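Local coordinates for dTDP-4-amino-4,6-dideoxyglucose formyltransferase (Mycobacterium tuberculosis CAS/NITR204, PDB 5VYQ), which probably transfers a formyl group from a folate cofactor to the 4-amino group of the sugar in dTDP-4-amino-4,6-dideoxyglucose, at residues D29-A33 with Y159-M163; G126-H130 with I165-V170; L220-T224 with V243-L247. One frame throughout, in Å; residues are numbered along the deposited sequence. Where two conformers were deposited one is given.

Contact 1 of 3, residues D29-A33 with Y159-M163; sequences DNVHA and YARLM. With 0FX (dTDP-4-amino-4,6-dideoxyglucose), chain D.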
ATOM      1  N   ASP A  29     -21.097 -17.732 -11.006  1.00 11.61           N
ATOM      2  CA  ASP A  29     -21.276 -16.314 -10.716  1.00 12.89           C
ATOM      3  C   ASP A  29     -19.953 -15.533 -10.721  1.00 13.76           C
ATOM      4  O   ASP A  29     -19.883 -14.414 -10.199  1.00 15.21           O
ATOM      5  CB  ASP A  29     -21.977 -16.137  -9.370  1.00 12.92           C
ATOM      6  CG  ASP A  29     -23.429 -16.536  -9.421  1.00 14.83           C
ATOM      7  OD1 ASP A  29     -24.076 -16.291 -10.452  1.00 13.53           O
ATOM      8  OD2 ASP A  29     -23.923 -17.092  -8.412  1.00 15.82           O
ATOM      9  N   ASN A  30     -18.898 -16.127 -11.253  1.00 12.25           N
ATOM     10  CA  ASN A  30     -17.530 -15.588 -11.226  1.00 12.50           C
ATOM     11  C   ASN A  30     -16.986 -15.522 -12.656  1.00 12.59           C
ATOM     12  O   ASN A  30     -17.113 -16.451 -13.442  1.00 11.45           O
ATOM     13  CB  ASN A  30     -16.645 -16.475 -10.332  1.00 13.55           C
ATOM     14  CG  ASN A  30     -15.188 -16.073 -10.333  1.00 13.11           C
ATOM     15  OD1 ASN A  30     -14.458 -16.388 -11.259  1.00 11.51           O
ATOM     16  ND2 ASN A  30     -14.745 -15.413  -9.269  1.00 13.37           N
ATOM     17  N   VAL A  31     -16.378 -14.385 -13.013  1.00 13.58           N
ATOM     18  CA  VAL A  31     -15.906 -14.146 -14.362  0.50 13.11           C
ATOM     19  C   VAL A  31     -14.867 -15.168 -14.837  1.00 12.46           C
ATOM     20  O   VAL A  31     -14.938 -15.644 -15.950  1.00 12.29           O
ATOM     21  CB  VAL A  31     -15.384 -12.696 -14.470  0.50 14.16           C
ATOM     22  CG1 VAL A  31     -14.101 -12.500 -13.668  0.50 13.42           C
ATOM     23  CG2 VAL A  31     -15.208 -12.260 -15.907  0.50 16.03           C
ATOM     24  N   HIS A  32     -13.918 -15.532 -13.972  1.00 12.72           N
ATOM     25  CA  HIS A  32     -12.895 -16.491 -14.349  1.00 14.21           C
ATOM     26  C   HIS A  32     -13.521 -17.881 -14.502  1.00 12.73           C
ATOM     27  O   HIS A  32     -13.242 -18.614 -15.447  1.00 13.51           O
ATOM     28  CB  HIS A  32     -11.751 -16.552 -13.330  1.00 15.31           C
ATOM     29  CG  HIS A  32     -11.257 -15.210 -12.905  1.00 19.86           C
ATOM     30  ND1 HIS A  32     -10.491 -14.412 -13.727  1.00 28.16           N
ATOM     31  CD2 HIS A  32     -11.470 -14.496 -11.775  1.00 20.71           C
ATOM     32  CE1 HIS A  32     -10.227 -13.273 -13.105  1.00 27.72           C
ATOM     33  NE2 HIS A  32     -10.812 -13.298 -11.922  1.00 24.48           N
ATOM     34  N   ALA A  33     -14.368 -18.256 -13.553  1.00 13.22           N
ATOM     35  CA  ALA A  33     -14.944 -19.588 -13.565  1.00 12.63           C
ATOM     36  C   ALA A  33     -15.896 -19.694 -14.757  1.00 12.18           C
ATOM     37  O   ALA A  33     -16.052 -20.741 -15.365  1.00 12.07           O
ATOM     38  CB  ALA A  33     -15.657 -19.874 -12.268  1.00 14.00           C
ATOM     39  N   TYR A 159      -4.981 -15.261  -5.242  1.00  9.72           N
ATOM     40  CA  TYR A 159      -6.220 -15.572  -5.950  1.00  9.87           C
ATOM     41  C   TYR A 159      -5.965 -15.757  -7.447  1.00 10.54           C
ATOM     42  O   TYR A 159      -6.513 -16.673  -8.056  1.00 11.89           O
ATOM     43  CB  TYR A 159      -7.222 -14.439  -5.738  1.00 10.04           C
ATOM     44  CG  TYR A 159      -8.611 -14.786  -6.206  1.00 10.11           C
ATOM     45  CD1 TYR A 159      -9.406 -15.687  -5.545  1.00  9.97           C
ATOM     46  CD2 TYR A 159      -9.075 -14.255  -7.385  1.00 10.92           C
ATOM     47  CE1 TYR A 159     -10.682 -16.004  -6.016  1.00 11.34           C
ATOM     48  CE2 TYR A 159     -10.319 -14.576  -7.892  1.00 11.22           C
ATOM     49  CZ  TYR A 159     -11.117 -15.450  -7.196  1.00 10.29           C
ATOM     50  OH  TYR A 159     -12.363 -15.751  -7.652  1.00 12.43           O
ATOM     51  N   ALA A 160      -5.107 -14.943  -8.039  1.00 10.67           N
ATOM     52  CA  ALA A 160      -4.797 -15.076  -9.446  1.00 11.59           C
ATOM     53  C   ALA A 160      -4.179 -16.439  -9.719  1.00 11.39           C
ATOM     54  O   ALA A 160      -4.560 -17.120 -10.697  1.00 11.78           O
ATOM     55  CB  ALA A 160      -3.894 -13.952  -9.910  1.00 12.51           C
ATOM     56  N   ARG A 161      -3.303 -16.907  -8.831  1.00 10.88           N
ATOM     57  CA  ARG A 161      -2.750 -18.250  -8.973  1.00 12.19           C
ATOM     58  C   ARG A 161      -3.813 -19.325  -8.719  1.00 12.04           C
ATOM     59  O   ARG A 161      -3.844 -20.358  -9.407  1.00 12.65           O
ATOM     60  CB  ARG A 161      -1.516 -18.458  -8.080  1.00 12.99           C
ATOM     61  CG  ARG A 161      -0.335 -17.535  -8.428  1.00 15.42           C
ATOM     62  CD  ARG A 161       1.052 -17.970  -7.964  1.00 16.97           C
ATOM     63  NE  ARG A 161       1.098 -18.263  -6.542  1.00 17.25           N
ATOM     64  CZ  ARG A 161       1.244 -17.334  -5.606  1.00 17.66           C
ATOM     65  NH1 ARG A 161       1.228 -17.698  -4.347  1.00 16.04           N
ATOM     66  NH2 ARG A 161       1.368 -16.037  -5.936  1.00 17.83           N
ATOM     67  N   LEU A 162      -4.709 -19.107  -7.761  1.00 11.07           N
ATOM     68  CA  LEU A 162      -5.837 -20.019  -7.572  1.00 11.74           C
ATOM     69  C   LEU A 162      -6.694 -20.211  -8.812  1.00 12.35           C
ATOM     70  O   LEU A 162      -7.098 -21.342  -9.120  1.00 12.58           O
ATOM     71  CB  LEU A 162      -6.728 -19.628  -6.384  1.00 11.68           C
ATOM     72  CG  LEU A 162      -6.042 -19.647  -5.036  1.00 11.82           C
ATOM     73  CD1 LEU A 162      -7.025 -19.142  -3.980  1.00 14.33           C
ATOM     74  CD2 LEU A 162      -5.605 -21.017  -4.631  1.00 11.38           C
ATOM     75  N   MET A 163      -6.903 -19.151  -9.575  1.00 11.68           N
ATOM     76  CA  MET A 163      -7.710 -19.283 -10.790  1.00 11.73           C
ATOM     77  C   MET A 163      -6.920 -20.100 -11.831  1.00 11.70           C
ATOM     78  O   MET A 163      -7.536 -20.863 -12.591  1.00 13.03           O
ATOM     79  CB  MET A 163      -8.087 -17.926 -11.335  1.00 12.08           C
ATOM     80  CG  MET A 163      -8.975 -17.082 -10.422  1.00 12.29           C
ATOM     81  SD  MET A 163     -10.534 -17.840 -10.000  1.00 13.81           S
ATOM     82  CE  MET A 163     -10.092 -18.815  -8.583  1.00 13.40           C
TER
HETATM   83  O4P 0FX D 302     -13.955 -16.551  -5.731  1.00 12.32           O
HETATM   84  P2  0FX D 302     -15.416 -16.365  -5.500  1.00 12.76           P
HETATM   85  O3P 0FX D 302     -16.317 -16.563  -6.698  1.00 13.31           O
HETATM   86  O1G 0FX D 302     -15.681 -17.333  -4.235  1.00 14.28           O
HETATM   87  C1G 0FX D 302     -16.735 -17.117  -3.315  1.00 15.87           C
HETATM   88  C2G 0FX D 302     -16.350 -17.851  -2.024  1.00 14.21           C
HETATM   89  O2G 0FX D 302     -15.078 -17.322  -1.624  1.00 11.88           O
HETATM   90  C3G 0FX D 302     -16.180 -19.351  -2.320  1.00 17.50           C
HETATM   91  O3G 0FX D 302     -15.632 -20.062  -1.182  1.00 19.17           O
HETATM   92  C4G 0FX D 302     -17.496 -19.897  -2.860  1.00 20.68           C
HETATM   93  N4A 0FX D 302     -17.256 -21.323  -3.187  1.00 24.40           N
HETATM   94  C5G 0FX D 302     -17.901 -19.082  -4.089  1.00 19.90           C
HETATM   95  C6G 0FX D 302     -19.352 -19.425  -4.424  1.00 22.97           C
HETATM   96  O5G 0FX D 302     -17.942 -17.663  -3.861  1.00 17.48           O
HETATM   97  OPP 0FX D 302     -15.732 -14.931  -4.837  1.00 12.60           O
HETATM   98  P   0FX D 302     -15.714 -13.457  -5.495  1.00 11.65           P
HETATM   99  O1P 0FX D 302     -16.834 -12.723  -4.866  1.00 12.40           O
HETATM  100  O2P 0FX D 302     -15.569 -13.586  -6.989  1.00 13.60           O
HETATM  101  O5  0FX D 302     -14.341 -12.808  -4.977  1.00 12.72           O
HETATM  102  C5  0FX D 302     -13.090 -13.226  -5.471  1.00 11.13           C
HETATM  103  C4  0FX D 302     -11.998 -12.687  -4.568  1.00 11.26           C
HETATM  104  O4  0FX D 302     -12.019 -11.264  -4.650  1.00 11.50           O
HETATM  105  C3  0FX D 302     -12.141 -12.953  -3.070  1.00 11.53           C
HETATM  106  O3  0FX D 302     -11.583 -14.227  -2.725  1.00 13.43           O
HETATM  107  C2  0FX D 302     -11.376 -11.837  -2.385  1.00 11.50           C
HETATM  108  C1  0FX D 302     -11.641 -10.727  -3.377  1.00 11.02           C
HETATM  109  N11 0FX D 302     -12.721  -9.840  -2.928  1.00 12.29           N
HETATM  110  C61 0FX D 302     -13.974  -9.845  -3.428  1.00 14.26           C
HETATM  111  C51 0FX D 302     -14.928  -8.951  -2.979  1.00 13.48           C
HETATM  112  C5A 0FX D 302     -16.328  -9.022  -3.534  1.00 16.66           C
HETATM  113  C21 0FX D 302     -12.396  -8.804  -2.055  1.00 11.36           C
HETATM  114  O21 0FX D 302     -11.166  -8.751  -1.600  1.00 11.34           O
HETATM  115  N31 0FX D 302     -13.292  -7.933  -1.591  1.00 12.40           N
HETATM  116  C41 0FX D 302     -14.547  -7.968  -2.095  1.00 15.34           C
HETATM  117  O41 0FX D 302     -15.424  -7.057  -1.629  1.00 13.85           O
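His32 and Met163 bring the two backbones closest, with 6.9 Å between their CA atoms, where the first turn of helix 31-43 meets helix 155-179. Asn30 sits just before the first of these helices as its N-cap. Asn30 OD1 accepts from Ala33 N at 3.0 Å, in the carbonyl plane and on a lone pair, and more weakly from His32 N. These bonds fix the rotation of the amide, and ND2 is turned toward helix 155-179 and the ligand.

Tyr159 reaches in from the other helix. With CG anti to the backbone N (chi1 -169°), its ring extends toward segment 29-33 and its hydroxyl meets Asn30. Asn30 ND2 lies near the plane of the ring, at its edge, and makes a weak, bent bond to Tyr159 OH at 2.9 Å. The amide and ring planes are 59° apart. The hydroxyl in turn donates to O4P of dTDP-4-amino-4,6-dideoxyglucose, 2.6 Å from Tyr159 OH. Asn30 ND2 also donates to O2P of the nucleotide sugar at 3.0 Å, and weakly to O3P. The deoxyribose C4 of the ligand packs over one face of the Tyr159 ring.

Beside this polar cluster, Met163 lies across His32, the two side chains nearly perpendicular. Met163 CG makes an off-centre CH-pi contact, 4.2 Å from the centroid of the His32 ring, and the bends at chi2 and chi3 leave Met163 SD 3.8 Å from His32 CB.

His83 and Lys85 are also hydrogen-bonded to the ligand. The contact thus joins a helix cap to a diphosphate site: one side of the Asn30 amide holds the helix start, while its NH2 and the Tyr159 hydroxyl grip oxygens on both phosphates.

Contact 2 of 3, residues G126-H130 with I165-V170; sequences GVTIH and IERELV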
ATOM      1  N   GLY A 126      -5.670 -23.478  -1.713  1.00 10.48           N
ATOM      2  CA  GLY A 126      -5.560 -24.204  -2.991  1.00  9.99           C
ATOM      3  C   GLY A 126      -6.961 -24.308  -3.569  1.00 10.89           C
ATOM      4  O   GLY A 126      -7.796 -23.445  -3.287  1.00  9.80           O
ATOM      5  N   VAL A 127      -7.206 -25.351  -4.348  1.00 10.19           N
ATOM      6  CA  VAL A 127      -8.487 -25.543  -5.012  1.00  9.83           C
ATOM      7  C   VAL A 127      -8.947 -26.959  -4.720  1.00 10.65           C
ATOM      8  O   VAL A 127      -8.122 -27.876  -4.731  1.00 11.22           O
ATOM      9  CB  VAL A 127      -8.329 -25.341  -6.521  1.00 10.17           C
ATOM     10  CG1 VAL A 127      -9.632 -25.641  -7.237  1.00 10.80           C
ATOM     11  CG2 VAL A 127      -7.873 -23.954  -6.897  1.00 11.00           C
ATOM     12  N   THR A 128     -10.249 -27.120  -4.469  1.00  9.72           N
ATOM     13  CA  THR A 128     -10.801 -28.436  -4.183  1.00 10.14           C
ATOM     14  C   THR A 128     -12.002 -28.683  -5.061  1.00 10.94           C
ATOM     15  O   THR A 128     -12.861 -27.821  -5.131  1.00  9.55           O
ATOM     16  CB  THR A 128     -11.214 -28.570  -2.708  1.00 10.00           C
ATOM     17  OG1 THR A 128     -10.087 -28.253  -1.845  1.00 10.63           O
ATOM     18  CG2 THR A 128     -11.724 -29.938  -2.413  1.00 10.08           C
ATOM     19  N   ILE A 129     -12.050 -29.852  -5.696  1.00  8.95           N
ATOM     20  CA  ILE A 129     -13.235 -30.264  -6.449  1.00  8.60           C
ATOM     21  C   ILE A 129     -13.842 -31.403  -5.603  1.00  9.44           C
ATOM     22  O   ILE A 129     -13.172 -32.363  -5.255  1.00  9.84           O
ATOM     23  CB  ILE A 129     -12.843 -30.795  -7.836  1.00  9.37           C
ATOM     24  CG1 ILE A 129     -12.122 -29.732  -8.650  1.00 10.31           C
ATOM     25  CG2 ILE A 129     -14.105 -31.241  -8.569  1.00  8.98           C
ATOM     26  CD1 ILE A 129     -11.628 -30.124 -10.020  1.00 11.38           C
ATOM     27  N   HIS A 130     -15.118 -31.275  -5.272  1.00  9.37           N
ATOM     28  CA  HIS A 130     -15.802 -32.156  -4.341  1.00 10.21           C
ATOM     29  C   HIS A 130     -17.287 -32.274  -4.632  1.00  9.98           C
ATOM     30  O   HIS A 130     -17.898 -31.337  -5.158  1.00  9.82           O
ATOM     31  CB  HIS A 130     -15.583 -31.707  -2.894  1.00  9.32           C
ATOM     32  CG  HIS A 130     -16.259 -30.415  -2.548  1.00  9.50           C
ATOM     33  ND1 HIS A 130     -17.519 -30.364  -2.012  1.00 10.02           N
ATOM     34  CD2 HIS A 130     -15.837 -29.135  -2.624  1.00  9.21           C
ATOM     35  CE1 HIS A 130     -17.872 -29.103  -1.815  1.00  8.81           C
ATOM     36  NE2 HIS A 130     -16.841 -28.351  -2.136  1.00  9.29           N
ATOM     37  N   ILE A 165      -4.775 -22.511 -11.098  1.00 12.39           N
ATOM     38  CA  ILE A 165      -4.868 -23.867 -10.556  1.00 12.52           C
ATOM     39  C   ILE A 165      -6.229 -24.471 -10.813  1.00 12.31           C
ATOM     40  O   ILE A 165      -6.354 -25.661 -11.127  1.00 12.81           O
ATOM     41  CB  ILE A 165      -4.478 -23.936  -9.067  1.00 13.11           C
ATOM     42  CG1 ILE A 165      -2.998 -23.573  -8.940  1.00 14.97           C
ATOM     43  CG2 ILE A 165      -4.873 -25.262  -8.482  1.00 12.73           C
ATOM     44  CD1 ILE A 165      -2.537 -23.359  -7.506  1.00 16.61           C
ATOM     45  N   GLU A 166      -7.281 -23.673 -10.719  1.00 11.56           N
ATOM     46  CA  GLU A 166      -8.600 -24.190 -10.918  1.00 11.46           C
ATOM     47  C   GLU A 166      -8.738 -24.666 -12.350  1.00 11.45           C
ATOM     48  O   GLU A 166      -9.291 -25.747 -12.578  1.00 10.20           O
ATOM     49  CB  GLU A 166      -9.619 -23.080 -10.635  1.00 13.41           C
ATOM     50  CG  GLU A 166     -11.022 -23.502 -10.697  1.00 12.83           C
ATOM     51  CD  GLU A 166     -11.958 -22.433 -10.082  1.00 13.97           C
ATOM     52  OE1 GLU A 166     -12.683 -21.967 -10.916  1.00 15.61           O
ATOM     53  OE2 GLU A 166     -11.935 -22.045  -8.904  1.00 13.12           O
ATOM     54  N   ARG A 167      -8.228 -23.870 -13.287  1.00 10.32           N
ATOM     55  CA  ARG A 167      -8.319 -24.235 -14.695  1.00 11.81           C
ATOM     56  C   ARG A 167      -7.538 -25.525 -14.961  1.00 12.06           C
ATOM     57  O   ARG A 167      -8.058 -26.442 -15.622  1.00 10.80           O
ATOM     58  CB  ARG A 167      -7.809 -23.094 -15.564  1.00 13.79           C
ATOM     59  CG  ARG A 167      -7.546 -23.495 -17.026  1.00 13.82           C
ATOM     60  CD  ARG A 167      -7.175 -22.307 -17.881  1.00 15.57           C
ATOM     61  NE  ARG A 167      -8.338 -21.428 -18.041  1.00 16.97           N
ATOM     62  CZ  ARG A 167      -9.302 -21.614 -18.956  1.00 20.01           C
ATOM     63  NH1 ARG A 167     -10.344 -20.755 -18.987  1.00 17.33           N
ATOM     64  NH2 ARG A 167      -9.236 -22.655 -19.824  1.00 18.97           N
ATOM     65  N   GLU A 168      -6.344 -25.636 -14.365  1.00 12.51           N
ATOM     66  CA  GLU A 168      -5.494 -26.827 -14.511  0.50 12.16           C
ATOM     67  C   GLU A 168      -6.220 -28.078 -14.000  1.00 12.09           C
ATOM     68  O   GLU A 168      -6.291 -29.133 -14.637  1.00 11.92           O
ATOM     69  CB  GLU A 168      -4.127 -26.592 -13.815  0.50 12.45           C
ATOM     70  CG  GLU A 168      -3.259 -25.658 -14.677  0.50 13.87           C
ATOM     71  CD  GLU A 168      -2.015 -24.974 -14.115  0.50 15.29           C
ATOM     72  OE1 GLU A 168      -1.580 -25.131 -12.953  0.50 19.10           O
ATOM     73  OE2 GLU A 168      -1.422 -24.217 -14.916  0.50 18.00           O
ATOM     74  N   LEU A 169      -6.762 -27.982 -12.797  1.00 10.82           N
ATOM     75  CA  LEU A 169      -7.351 -29.118 -12.149  1.00 11.66           C
ATOM     76  C   LEU A 169      -8.627 -29.583 -12.812  1.00 11.67           C
ATOM     77  O   LEU A 169      -8.895 -30.781 -12.980  1.00 10.97           O
ATOM     78  CB  LEU A 169      -7.562 -28.723 -10.685  1.00 13.22           C
ATOM     79  CG  LEU A 169      -7.646 -29.833  -9.686  1.00 15.19           C
ATOM     80  CD1 LEU A 169      -6.346 -30.639  -9.659  1.00 14.37           C
ATOM     81  CD2 LEU A 169      -7.995 -29.216  -8.326  1.00 14.92           C
ATOM     82  N   VAL A 170      -9.463 -28.613 -13.206  1.00 10.60           N
ATOM     83  CA  VAL A 170     -10.660 -28.951 -13.953  1.00 11.10           C
ATOM     84  C   VAL A 170     -10.395 -29.636 -15.301  1.00 10.88           C
ATOM     85  O   VAL A 170     -11.052 -30.627 -15.622  1.00 10.85           O
ATOM     86  CB  VAL A 170     -11.580 -27.714 -14.133  1.00 10.97           C
ATOM     87  CG1 VAL A 170     -12.744 -27.990 -15.064  1.00 13.89           C
ATOM     88  CG2 VAL A 170     -12.104 -27.300 -12.765  1.00 12.17           C
TER
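Val127 and Ile129 on the strand meet Ile165, Leu169 and Val170 on the helix. This is helix-on-sheet packing in the Rossmann-like formyltransferase domain, with helix 155-179 lying against the six-stranded mixed sheet. No hydrogen bond crosses the contact. The axes of segments 126-130 and 165-170 approach to 8.6 Å and run 35° apart, in roughly the same direction.

Val127 points toward the helix, lying alongside Ile165 and Leu169, which run the other way. The CG1 branch of Val127, anti to the backbone N (chi1 176°), faces Leu169 CD2 at 4.1 Å. Its CG2 branch turns to Ile165. Ile129 uses the end of its chain: CD1 lies 4.0 Å from Leu169 CG and equally far from Val170 CG2.

Further out, strand 125-131 is held between strands 97-102 and 141-147 by backbone bonds. Val170 also packs on Leu36 and Leu40 of helix 31-43. Glu166 lays its CB against Val127, while its carboxylate OE2 is hydrogen-bonded to His83 NE2. His83 ND1 is in turn hydrogen-bonded to the nucleotide sugar, so Glu166 is a second-shell residue of that pocket.

The closest touch is methyl to methyl, Val127 CG2 to Ile165 CG2 at 3.6 Å.

Contact 3 of 3, residues L220-T224 with V243-L247; sequences LRALT and VRVVL. With EDO (1,2-ethanediol), chain F.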
ATOM      1  N   LEU A 220      -2.841  -6.953   6.794  1.00  8.78           N
ATOM      2  CA  LEU A 220      -2.975  -6.011   5.714  1.00  9.35           C
ATOM      3  C   LEU A 220      -2.882  -6.673   4.348  1.00  9.27           C
ATOM      4  O   LEU A 220      -3.641  -6.358   3.448  1.00  9.60           O
ATOM      5  CB  LEU A 220      -1.921  -4.931   5.758  1.00 10.20           C
ATOM      6  CG  LEU A 220      -1.973  -3.983   6.926  1.00 12.42           C
ATOM      7  CD1 LEU A 220      -0.878  -2.952   6.688  1.00 15.10           C
ATOM      8  CD2 LEU A 220      -3.343  -3.338   7.003  1.00 15.13           C
ATOM      9  N   ARG A 221      -1.942  -7.605   4.185  1.00  9.57           N
ATOM     10  CA  ARG A 221      -1.804  -8.209   2.858  1.00  8.60           C
ATOM     11  C   ARG A 221      -2.990  -9.170   2.597  1.00  8.81           C
ATOM     12  O   ARG A 221      -3.405  -9.380   1.457  1.00  8.61           O
ATOM     13  CB  ARG A 221      -0.431  -8.913   2.754  1.00  9.60           C
ATOM     14  CG  ARG A 221      -0.240 -10.223   3.478  1.00  9.27           C
ATOM     15  CD  ARG A 221       1.244 -10.535   3.620  1.00  9.60           C
ATOM     16  NE  ARG A 221       1.555 -11.783   4.320  1.00  9.58           N
ATOM     17  CZ  ARG A 221       1.887 -12.934   3.749  1.00 10.95           C
ATOM     18  NH1 ARG A 221       1.895 -13.097   2.444  1.00 11.99           N
ATOM     19  NH2 ARG A 221       2.259 -13.922   4.533  1.00 10.60           N
ATOM     20  N   ALA A 222      -3.482  -9.822   3.653  1.00  8.81           N
ATOM     21  CA  ALA A 222      -4.680 -10.635   3.514  1.00  9.45           C
ATOM     22  C   ALA A 222      -5.878  -9.840   2.980  1.00  9.79           C
ATOM     23  O   ALA A 222      -6.733 -10.402   2.266  1.00  9.54           O
ATOM     24  CB  ALA A 222      -5.022 -11.327   4.818  1.00 10.53           C
ATOM     25  N   LEU A 223      -5.949  -8.549   3.347  1.00  9.10           N
ATOM     26  CA  LEU A 223      -7.027  -7.679   2.958  1.00 10.56           C
ATOM     27  C   LEU A 223      -6.733  -6.842   1.747  1.00 11.40           C
ATOM     28  O   LEU A 223      -7.529  -6.005   1.351  1.00 10.06           O
ATOM     29  CB  LEU A 223      -7.420  -6.770   4.141  1.00 10.68           C
ATOM     30  CG  LEU A 223      -7.929  -7.541   5.359  1.00 11.86           C
ATOM     31  CD1 LEU A 223      -8.032  -6.711   6.641  1.00 12.84           C
ATOM     32  CD2 LEU A 223      -9.291  -8.138   5.019  1.00 14.45           C
ATOM     33  N   THR A 224      -5.598  -7.120   1.114  1.00 10.52           N
ATOM     34  CA  THR A 224      -5.194  -6.458  -0.067  1.00  9.47           C
ATOM     35  C   THR A 224      -5.520  -7.306  -1.276  1.00  9.93           C
ATOM     36  O   THR A 224      -5.037  -8.421  -1.448  1.00 10.36           O
ATOM     37  CB  THR A 224      -3.712  -6.072  -0.019  1.00 10.17           C
ATOM     38  OG1 THR A 224      -3.503  -5.091   1.021  1.00 10.61           O
ATOM     39  CG2 THR A 224      -3.341  -5.396  -1.332  1.00 10.34           C
ATOM     40  N   VAL A 243      -7.213   1.059   3.689  1.00 11.41           N
ATOM     41  CA  VAL A 243      -5.782   0.783   3.727  1.00 12.00           C
ATOM     42  C   VAL A 243      -5.509  -0.445   2.859  1.00 12.49           C
ATOM     43  O   VAL A 243      -6.223  -1.431   2.989  1.00 12.67           O
ATOM     44  CB  VAL A 243      -5.297   0.321   5.119  1.00 15.62           C
ATOM     45  CG1 VAL A 243      -3.774   0.262   5.134  1.00 15.25           C
ATOM     46  CG2 VAL A 243      -5.809   1.197   6.234  1.00 19.57           C
ATOM     47  N   ARG A 244      -4.490  -0.385   2.008  1.00 11.28           N
ATOM     48  CA  ARG A 244      -3.954  -1.623   1.400  1.00 11.01           C
ATOM     49  C   ARG A 244      -2.442  -1.533   1.359  1.00 11.28           C
ATOM     50  O   ARG A 244      -1.885  -0.424   1.519  1.00 11.02           O
ATOM     51  CB  ARG A 244      -4.558  -1.878   0.023  1.00 13.08           C
ATOM     52  CG  ARG A 244      -4.192  -0.874  -1.023  1.00 15.24           C
ATOM     53  CD  ARG A 244      -4.949  -1.225  -2.319  1.00 19.72           C
ATOM     54  NE  ARG A 244      -4.980  -0.121  -3.280  1.00 22.19           N
ATOM     55  CZ  ARG A 244      -3.985   0.222  -4.100  1.00 27.02           C
ATOM     56  NH1 ARG A 244      -2.814  -0.410  -4.153  1.00 24.98           N
ATOM     57  NH2 ARG A 244      -4.166   1.257  -4.903  1.00 30.43           N
ATOM     58  N   VAL A 245      -1.770  -2.670   1.187  1.00 10.90           N
ATOM     59  CA  VAL A 245      -0.316  -2.695   1.175  1.00 11.88           C
ATOM     60  C   VAL A 245       0.200  -3.102  -0.201  1.00 13.02           C
ATOM     61  O   VAL A 245      -0.488  -3.775  -0.960  1.00 12.79           O
ATOM     62  CB  VAL A 245       0.176  -3.588   2.316  1.00 14.27           C
ATOM     63  CG1 VAL A 245      -0.157  -5.038   2.069  1.00 14.05           C
ATOM     64  CG2 VAL A 245       1.638  -3.424   2.637  1.00 20.16           C
ATOM     65  N   VAL A 246       1.406  -2.648  -0.509  1.00 12.14           N
ATOM     66  CA  VAL A 246       2.155  -2.991  -1.719  1.00 12.93           C
ATOM     67  C   VAL A 246       3.437  -3.663  -1.259  1.00 14.05           C
ATOM     68  O   VAL A 246       4.252  -3.082  -0.556  1.00 13.03           O
ATOM     69  CB  VAL A 246       2.483  -1.761  -2.557  1.00 14.45           C
ATOM     70  CG1 VAL A 246       3.239  -2.141  -3.816  1.00 15.71           C
ATOM     71  CG2 VAL A 246       1.175  -1.055  -2.903  1.00 16.26           C
ATOM     72  N   LEU A 247       3.599  -4.928  -1.639  1.00 12.73           N
ATOM     73  CA  LEU A 247       4.758  -5.710  -1.262  1.00 12.55           C
ATOM     74  C   LEU A 247       5.503  -6.094  -2.535  1.00 13.05           C
ATOM     75  O   LEU A 247       4.906  -6.616  -3.455  1.00 15.35           O
ATOM     76  CB  LEU A 247       4.353  -7.004  -0.555  1.00 13.91           C
ATOM     77  CG  LEU A 247       3.511  -6.806   0.710  1.00 15.36           C
ATOM     78  CD1 LEU A 247       2.995  -8.102   1.294  1.00 16.91           C
ATOM     79  CD2 LEU A 247       4.318  -6.062   1.744  1.00 15.66           C
TER
HETATM   80  C1  EDO F 304       0.180  -5.905  -4.914  1.00 30.33           C
HETATM   81  O1  EDO F 304       0.786  -4.627  -5.151  1.00 34.00           O
HETATM   82  C2  EDO F 304       0.157  -6.170  -3.417  1.00 26.63           C
HETATM   83  O2  EDO F 304       1.491  -6.393  -2.961  1.00 21.02           O
HETATM   84  O   HOH W   1      -7.883  -3.218   1.618  1.00 12.49           O
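Thr224 and Val245 make the direct hydrogen bond of this contact. Val245 N donates to Thr224 OG1 at 3.0 Å, and the bond is nearly straight at 171°. The same hydroxyl donates to Leu220 O, 2.7 Å from Thr224 OG1, approaching from above the carbonyl plane. Chi1 of -65° sets OG1 beside the backbone N and directs CG2 toward Val245 O. A water donates to both Leu223 O and Val243 O, making a second bridge.

The apolar contacts lie along the strand. Val245 CG1 points into the end of the helix, 3.7 Å from Arg221 CA and 4.1 Å from Leu220 CB. Leu220 CD2 meets Val243 CG1. Leu247 CD1 packs on the aliphatic part of Arg221, 3.8 Å from its CD. The guanidinium of Arg221 is hydrogen-bonded to Asn218 OD1 and to the carbonyls of Glu150 and Asp153.

An ethanediol, probably from the crystallisation liquor, accepts a hydrogen bond from Leu247 N at its O2. Residues 243-247 also form an antiparallel ladder with a strand of the second subunit, as expected of the C-terminal dimerization domain of N-formyltransferases.

The threonine hydroxyl therefore works both ways: it closes the end of helix 213-222 on Leu220 O and ties that end to the backbone of the interface strand.

In the fold
Contacts 1 and 2 are neighbours, with centres 10 Å apart, and share helix 155-179. Their segments alternate along the chain. Helix 155-179 packs on helix 31-43 and, one to two turns later, on strand 125-131. They touch directly where Leu162 meets Gly126 and Val127. Contact 3 comes later in the chain. Its centre is 19 Å from that of contact 1 and 25 Å from that of contact 2, and it touches neither. It lies in the C-terminal part. Contacts 1 and 2 lie in the formyltransferase domain, where contact 1 forms part of the nucleotide-sugar pocket. Contact 3 packs the end of a helix on the strand that pairs with the second subunit.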